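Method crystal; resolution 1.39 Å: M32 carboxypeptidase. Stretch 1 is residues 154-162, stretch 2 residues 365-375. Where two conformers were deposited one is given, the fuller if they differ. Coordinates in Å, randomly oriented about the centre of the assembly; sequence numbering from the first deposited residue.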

# COMPACT_ATOMS: atom_id res chain seq x y z
N ASP A 154 0.47 -10.22 24.49
CA ASP A 154 -0.14 -8.99 25.00
C ASP A 154 -1.54 -8.71 24.47
O ASP A 154 -2.46 -8.46 25.25
N HIS A 155 -1.72 -8.73 23.14
CA HIS A 155 -3.00 -8.39 22.53
C HIS A 155 -3.25 -9.31 21.34
O HIS A 155 -2.36 -9.45 20.48
N PRO A 156 -4.43 -9.94 21.26
CA PRO A 156 -4.69 -10.86 20.13
C PRO A 156 -4.58 -10.21 18.77
O PRO A 156 -4.15 -10.87 17.82
N TYR A 157 -4.96 -8.94 18.65
CA TYR A 157 -4.84 -8.23 17.38
C TYR A 157 -3.41 -8.24 16.85
O TYR A 157 -3.22 -8.17 15.63
N ASN A 158 -2.41 -8.38 17.72
CA ASN A 158 -1.02 -8.45 17.27
C ASN A 158 -0.80 -9.60 16.30
O ASN A 158 0.08 -9.53 15.44
N ALA A 159 -1.57 -10.68 16.45
CA ALA A 159 -1.41 -11.81 15.54
C ALA A 159 -1.79 -11.41 14.12
O ALA A 159 -1.16 -11.85 13.15
N LEU A 160 -2.81 -10.56 13.98
CA LEU A 160 -3.26 -10.16 12.66
C LEU A 160 -2.39 -9.03 12.11
O LEU A 160 -2.01 -9.06 10.93
N LEU A 161 -2.06 -8.04 12.95
CA LEU A 161 -1.11 -7.00 12.55
C LEU A 161 0.16 -7.62 11.98
O LEU A 161 0.62 -7.25 10.88
N ASN A 162 0.72 -8.60 12.69
CA ASN A 162 1.95 -9.26 12.27
C ASN A 162 1.81 -9.94 10.91
O ASN A 162 2.78 -10.01 10.15
N ARG A 365 -9.98 3.09 11.69
CA ARG A 365 -10.06 1.67 11.36
C ARG A 365 -9.21 0.87 12.33
O ARG A 365 -9.64 -0.19 12.84
N TYR A 366 -8.04 1.41 12.69
CA TYR A 366 -7.18 0.69 13.62
C TYR A 366 -7.90 0.50 14.95
O TYR A 366 -8.02 -0.62 15.47
N GLU A 367 -8.49 1.58 15.48
CA GLU A 367 -9.09 1.45 16.80
C GLU A 367 -10.25 0.48 16.75
O GLU A 367 -10.38 -0.40 17.61
N ILE A 368 -11.03 0.55 15.67
CA ILE A 368 -12.19 -0.32 15.56
C ILE A 368 -11.74 -1.76 15.45
O ILE A 368 -12.23 -2.64 16.17
N GLU A 369 -10.73 -2.01 14.60
CA GLU A 369 -10.29 -3.39 14.46
C GLU A 369 -9.76 -3.90 15.78
O GLU A 369 -10.08 -5.03 16.19
N LYS A 370 -9.04 -3.04 16.50
CA LYS A 370 -8.43 -3.48 17.74
C LYS A 370 -9.50 -3.86 18.74
O LYS A 370 -9.35 -4.84 19.48
N GLY A 371 -10.63 -3.14 18.72
CA GLY A 371 -11.72 -3.45 19.61
C GLY A 371 -12.53 -4.64 19.15
O GLY A 371 -13.03 -5.41 19.98
N LEU A 372 -12.66 -4.82 17.84
CA LEU A 372 -13.41 -5.98 17.35
C LEU A 372 -12.69 -7.27 17.70
O LEU A 372 -13.32 -8.26 18.08
N ILE A 373 -11.36 -7.24 17.63
CA ILE A 373 -10.58 -8.46 17.82
C ILE A 373 -10.34 -8.76 19.29
O ILE A 373 -10.23 -9.93 19.68
N ASP A 374 -10.26 -7.74 20.15
CA ASP A 374 -10.13 -8.01 21.58
C ASP A 374 -11.46 -8.25 22.27
O ASP A 374 -11.47 -8.72 23.41
N GLY A 375 -12.58 -7.97 21.60
CA GLY A 375 -13.89 -8.16 22.17
C GLY A 375 -14.50 -6.94 22.82
O GLY A 375 -15.64 -7.02 23.30

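The axes of the helix in stretch 1 and helix 365-374 approach to 10.1 Å with an angle of 129° between their N-to-C directions, so the two run in broadly opposing senses but far from antiparallel. The backbones come nearest toward the end of stretch 2, where the CA atoms of Tyr157 and Ile373 are 5.8 Å apart. The contact buries 463 Å² in all, and Tyr157 contributes most: its t rotamer (chi1 -173°) drives the ring as a knob into a hole formed by Tyr366, Glu369, Lys370 and Ile373.

At the start of stretch 2, Arg365 takes no part, since its side chain stays out of contact and its end leads away. Tyr366 sets off sideways, but a t chi1 of 166° brings its ring nearer to stretch 1. Tyr366 CE1 lies 3.7 Å from CE2 of Tyr157, and the two ring planes meet at 46° with centroids 5.9 Å apart, an oblique pairing. CD1 of Leu161 (chi1 m, chi2 t) reaches the edge of the Tyr366 ring, 4.4 Å from its CE1. Glu367 and Ile368 then point away, as expected for the far side of a helix.

Glu369 points toward stretch 1 in an m, t conformation that extends its carboxylate to the tip of the knob. The Tyr157 OH donates to Glu369 OE1 at 2.6 Å, a short bond that gives the buried hydroxyl a charged acceptor; both carboxylate oxygens also have partners elsewhere in the structure.

Lys370 serves the contact with its backbone and the inner part of its side chain. Lys370 CA sits over one face of the Tyr157 ring, 4.1 Å from the centroid and 23° off the ring normal, which is CH-pi geometry, while Lys370 CB is 3.8 Å from Tyr157 CD2. The chain, t at chi1 and chi2 and p at chi3, leads its end away from stretch 1, and Lys370 NZ forms a salt bridge with Glu367 OE1 at 2.9 Å. Lys370 CG remains 3.5 Å from His155 NE2. Gly371 and Leu372 make no contact.

Ile373 points toward stretch 1, m at both chi angles, and has the largest area covered by the other stretch of any residue in stretch 2. Ile373 CG1 is 4.0 Å from Tyr157 CD1, Ile373 CD1 is 3.9 Å from Leu160 CD1 (Leu160 is m, t), and Ile373 CG2 is 4.3 Å from Pro156 CB.

Asp374 also points toward stretch 1, with a p chi1 of 72°. Asp374 OD2 accepts from His155 NE2 at 3.1 Å, with an N-H...O angle of 142°, and lies near the plane at the imidazole edge, where the ring NH can reach it. The other ring nitrogen is engaged as well: His155 ND1 accepts from Tyr157 N at 3.0 Å, a capping bond, so one t side chain joins the start of one helix to the end of the other. Gly375, with a positive phi of 95°, is the first residue to leave the helical conformation and makes no contact with stretch 1.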

# COMPACT_ATOMS: atom_id res chain seq x y z
CB ASP A 154 0.80 -7.79 24.81
CG ASP A 154 2.17 -8.02 25.43
OD1 ASP A 154 2.23 -8.37 26.63
OD2 ASP A 154 3.18 -7.86 24.71
CB HIS A 155 -3.00 -6.92 22.08
CG HIS A 155 -4.37 -6.38 21.82
ND1 HIS A 155 -5.17 -6.83 20.79
CD2 HIS A 155 -5.09 -5.42 22.46
CE1 HIS A 155 -6.32 -6.17 20.81
NE2 HIS A 155 -6.29 -5.31 21.81
CB PRO A 156 -6.13 -11.32 20.39
CG PRO A 156 -6.70 -10.36 21.41
CD PRO A 156 -5.54 -9.88 22.23
CB TYR A 157 -5.39 -6.81 17.58
CG TYR A 157 -5.53 -5.95 16.35
CD1 TYR A 157 -6.08 -6.44 15.17
CD2 TYR A 157 -5.11 -4.63 16.37
CE1 TYR A 157 -6.22 -5.63 14.06
CE2 TYR A 157 -5.23 -3.82 15.27
CZ TYR A 157 -5.78 -4.32 14.12
OH TYR A 157 -5.90 -3.50 13.03
CB ASN A 158 -0.08 -8.63 18.45
CG ASN A 158 0.06 -7.36 19.26
OD1 ASN A 158 -0.29 -6.28 18.78
ND2 ASN A 158 0.58 -7.48 20.47
CB ALA A 159 -2.24 -13.01 16.01
CB LEU A 160 -4.74 -9.77 12.71
CG LEU A 160 -5.65 -10.85 13.34
CD1 LEU A 160 -7.11 -10.43 13.26
CD2 LEU A 160 -5.46 -12.16 12.61
CB LEU A 161 -0.80 -6.07 13.73
CG LEU A 161 -1.91 -5.15 14.23
CD1 LEU A 161 -1.54 -4.55 15.57
CD2 LEU A 161 -2.22 -4.04 13.22
CB ASN A 162 2.40 -10.26 13.33
CG ASN A 162 3.74 -10.88 13.01
OD1 ASN A 162 4.77 -10.22 13.11
ND2 ASN A 162 3.74 -12.16 12.65
CB ARG A 365 -9.65 1.44 9.90
CG ARG A 365 -10.70 1.95 8.90
CD ARG A 365 -10.07 2.33 7.56
NE ARG A 365 -11.05 2.77 6.56
CZ ARG A 365 -11.71 3.93 6.60
NH1 ARG A 365 -11.53 4.77 7.61
NH2 ARG A 365 -12.56 4.26 5.64
CB TYR A 366 -5.84 1.41 13.76
CG TYR A 366 -5.00 0.97 14.91
CD1 TYR A 366 -4.28 -0.22 14.87
CD2 TYR A 366 -4.91 1.76 16.05
CE1 TYR A 366 -3.53 -0.62 15.94
CE2 TYR A 366 -4.13 1.36 17.14
CZ TYR A 366 -3.44 0.17 17.06
OH TYR A 366 -2.67 -0.26 18.11
CB GLU A 367 -9.51 2.80 17.38
CG GLU A 367 -8.41 3.85 17.45
CD GLU A 367 -7.28 3.53 18.43
OE1 GLU A 367 -7.47 2.67 19.32
OE2 GLU A 367 -6.20 4.15 18.31
CB ILE A 368 -13.08 0.12 14.39
CG1 ILE A 368 -13.89 1.36 14.79
CG2 ILE A 368 -13.99 -1.02 13.94
CD1 ILE A 368 -14.60 2.01 13.65
CB GLU A 369 -9.25 -3.54 13.36
CG GLU A 369 -9.85 -3.51 11.98
CD GLU A 369 -8.83 -3.72 10.90
OE1 GLU A 369 -7.68 -4.08 11.23
OE2 GLU A 369 -9.19 -3.51 9.73
CB LYS A 370 -7.52 -2.38 18.28
CG LYS A 370 -6.79 -2.73 19.56
CD LYS A 370 -5.85 -1.61 20.01
CE LYS A 370 -6.54 -0.26 19.96
NZ LYS A 370 -5.80 0.78 20.71
CB LEU A 372 -13.61 -5.88 15.83
CG LEU A 372 -14.59 -4.82 15.33
CD1 LEU A 372 -14.55 -4.75 13.81
CD2 LEU A 372 -16.02 -5.10 15.81
CB ILE A 373 -9.28 -8.39 16.99
CG1 ILE A 373 -9.63 -8.23 15.51
CG2 ILE A 373 -8.43 -9.62 17.21
CD1 ILE A 373 -10.49 -9.37 14.96
CB ASP A 374 -9.25 -6.98 22.30
CG ASP A 374 -9.91 -5.61 22.45
OD1 ASP A 374 -11.15 -5.48 22.31
OD2 ASP A 374 -9.17 -4.64 22.72